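Local coordinates for type-2 ice-structuring protein (Brachyopsis rostratus, PDB 2ZIB) that binds to ice crystals and inhibits their growth, protecting fish blood from freezing at subzero sea-water temperatures, at residues S47-S50 with L51-L55. Sequence-based numbering, arbitrary orientation.
Sequences SIHS and LEEQL
Ser50 and Glu53 meet in a helix N-cap, where the loop after strand 44-45 turns into helix 51-60. With OG placed between its own backbone N and carbonyl carbon (chi1 64°), Ser50 accepts from Glu53 N at 3.0 Å, OG to N, in a nearly straight bond. Water 1 lies 2.9 Å from the same Ser50 OG and donates to Glu52 OE1. The first regular helical bond follows, from Gln54 N to Ser50 O at 3.0 Å.

Glu53 then folds back past the cap. CG stands anti to its carbonyl carbon (chi1 -80°) and the chain runs on extended, which carries OE1 to His49 N at 2.8 Å; the N-H points at it somewhat obliquely (141°). That oxygen also sits at the edge of the imidazole, 3.6 Å from His49 CD2. In this C-type lectin fold the Glu53 carboxylate thus ties the start of helix 51-60 back to the loop leading into it, with OE1 held by His49 N and OE2 by a salt bridge to Arg20, which also donates to Ser47 O. The His49 ring is held through both nitrogens, NE2 donating at 2.8 Å to Ser47 OG, itself hydrogen-bonded to Asp82, and ND1 bonding to Asp87.

On the buried side, Ile48 lays CG2 against the backbone of Gln54 and brings CD1 to 3.6 Å from Gln54 OE1, an amide oxygen that accepts from Trp115, while Met107 of strand 104-107 packs on both side chains.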
ATOM      1  N   SER A  47       3.768  -0.337   2.336  1.00  8.01           N
ATOM      2  CA  SER A  47       4.762   0.378   1.538  1.00  7.39           C
ATOM      3  C   SER A  47       5.459  -0.621   0.618  1.00  9.12           C
ATOM      4  O   SER A  47       5.529  -1.826   0.919  1.00  9.29           O
ATOM      5  CB  SER A  47       5.752   1.088   2.450  1.00  9.03           C
ATOM      6  OG  SER A  47       6.484   0.127   3.188  1.00  9.19           O
ATOM      7  N   ILE A  48       5.983  -0.126  -0.503  1.00  9.12           N
ATOM      8  CA  ILE A  48       6.561  -0.958  -1.547  1.00  9.59           C
ATOM      9  C   ILE A  48       7.929  -0.419  -1.935  1.00 10.36           C
ATOM     10  O   ILE A  48       8.094   0.778  -2.218  1.00 11.26           O
ATOM     11  CB  ILE A  48       5.638  -0.986  -2.770  1.00  9.20           C
ATOM     12  CG1 ILE A  48       4.215  -1.434  -2.388  1.00  9.63           C
ATOM     13  CG2 ILE A  48       6.260  -1.862  -3.879  1.00 11.75           C
ATOM     14  CD1 ILE A  48       3.254  -1.609  -3.551  1.00 11.09           C
ATOM     15  N   HIS A  49       8.939  -1.293  -1.899  1.00 11.24           N
ATOM     16  CA  HIS A  49      10.340  -0.827  -1.966  1.00 12.75           C
ATOM     17  C   HIS A  49      11.138  -1.453  -3.074  1.00 13.42           C
ATOM     18  O   HIS A  49      12.332  -1.191  -3.173  1.00 15.97           O
ATOM     19  CB  HIS A  49      11.021  -1.088  -0.617  1.00 13.01           C
ATOM     20  CG  HIS A  49      10.354  -0.330   0.478  1.00 11.47           C
ATOM     21  ND1 HIS A  49      10.541   1.019   0.623  1.00 11.99           N
ATOM     22  CD2 HIS A  49       9.400  -0.692   1.375  1.00 11.97           C
ATOM     23  CE1 HIS A  49       9.742   1.463   1.582  1.00 12.00           C
ATOM     24  NE2 HIS A  49       9.057   0.432   2.071  1.00 12.59           N
ATOM     25  N   SER A  50      10.488  -2.242  -3.918  1.00 13.52           N
ATOM     26  CA  SER A  50      11.159  -2.883  -5.064  1.00 14.42           C
ATOM     27  C   SER A  50      10.139  -3.400  -6.017  1.00 14.98           C
ATOM     28  O   SER A  50       8.975  -3.608  -5.652  1.00 14.27           O
ATOM     29  CB  SER A  50      12.026  -4.079  -4.632  1.00 16.42           C
ATOM     30  OG  SER A  50      11.220  -5.087  -4.090  1.00 17.72           O
ATOM     31  N   LEU A  51      10.581  -3.715  -7.237  1.00 15.29           N
ATOM     32  CA  LEU A  51       9.693  -4.393  -8.164  1.00 15.17           C
ATOM     33  C   LEU A  51       9.333  -5.756  -7.638  1.00 16.10           C
ATOM     34  O   LEU A  51       8.218  -6.221  -7.857  1.00 14.90           O
ATOM     35  CB  LEU A  51      10.326  -4.505  -9.564  1.00 16.01           C
ATOM     36  CG  LEU A  51       9.392  -5.148 -10.607  1.00 17.93           C
ATOM     37  CD1 LEU A  51       8.036  -4.478 -10.902  1.00 16.71           C
ATOM     38  CD2 LEU A  51      10.185  -5.301 -11.940  1.00 21.33           C
ATOM     39  N   GLU A  52      10.257  -6.402  -6.920  1.00 16.22           N
ATOM     40  CA  GLU A  52       9.908  -7.685  -6.298  1.00 18.06           C
ATOM     41  C   GLU A  52       8.681  -7.597  -5.388  1.00 16.15           C
ATOM     42  O   GLU A  52       7.780  -8.446  -5.458  1.00 15.34           O
ATOM     43  CB  GLU A  52      11.109  -8.174  -5.495  1.00 19.39           C
ATOM     44  CG  GLU A  52      11.024  -9.555  -4.900  1.00 24.62           C
ATOM     45  CD  GLU A  52      12.415 -10.049  -4.538  1.00 30.40           C
ATOM     46  OE1 GLU A  52      13.078  -9.433  -3.652  1.00 34.09           O
ATOM     47  OE2 GLU A  52      12.876 -11.017  -5.165  1.00 30.99           O
ATOM     48  N   GLU A  53       8.649  -6.573  -4.549  1.00 14.34           N
ATOM     49  CA  GLU A  53       7.478  -6.353  -3.676  1.00 14.07           C
ATOM     50  C   GLU A  53       6.243  -5.984  -4.471  1.00 13.42           C
ATOM     51  O   GLU A  53       5.170  -6.506  -4.200  1.00 12.40           O
ATOM     52  CB  GLU A  53       7.815  -5.286  -2.636  1.00 13.86           C
ATOM     53  CG  GLU A  53       8.622  -5.872  -1.495  1.00 14.18           C
ATOM     54  CD  GLU A  53       8.851  -4.900  -0.371  1.00 13.87           C
ATOM     55  OE1 GLU A  53       8.627  -3.681  -0.536  1.00 13.93           O
ATOM     56  OE2 GLU A  53       9.223  -5.355   0.746  1.00 16.58           O
ATOM     57  N   GLN A  54       6.406  -5.128  -5.477  1.00 12.36           N
ATOM     58  CA  GLN A  54       5.306  -4.733  -6.366  1.00 13.01           C
ATOM     59  C   GLN A  54       4.660  -5.985  -6.924  1.00 13.54           C
ATOM     60  O   GLN A  54       3.447  -6.121  -6.949  1.00 12.40           O
ATOM     61  CB  GLN A  54       5.838  -3.831  -7.490  1.00 12.31           C
ATOM     62  CG  GLN A  54       4.829  -3.489  -8.595  1.00 11.91           C
ATOM     63  CD  GLN A  54       3.757  -2.473  -8.175  1.00  9.71           C
ATOM     64  OE1 GLN A  54       3.840  -1.871  -7.091  1.00 10.03           O
ATOM     65  NE2 GLN A  54       2.750  -2.289  -9.014  1.00 10.24           N
ATOM     66  N   LEU A  55       5.490  -6.890  -7.461  1.00 13.87           N
ATOM     67  CA  LEU A  55       4.962  -8.075  -8.103  1.00 13.08           C
ATOM     68  C   LEU A  55       4.359  -9.057  -7.093  1.00 13.84           C
ATOM     69  O   LEU A  55       3.349  -9.701  -7.375  1.00 14.05           O
ATOM     70  CB  LEU A  55       6.071  -8.763  -8.935  1.00 15.10           C
ATOM     71  CG  LEU A  55       6.573  -7.968 -10.159  1.00 13.95           C
ATOM     72  CD1 LEU A  55       7.805  -8.719 -10.784  1.00 15.41           C
ATOM     73  CD2 LEU A  55       5.428  -7.732 -11.208  1.00 17.32           C
TER
HETATM   74  O   HOH W   1      12.238  -6.896  -1.994  1.00 38.78           O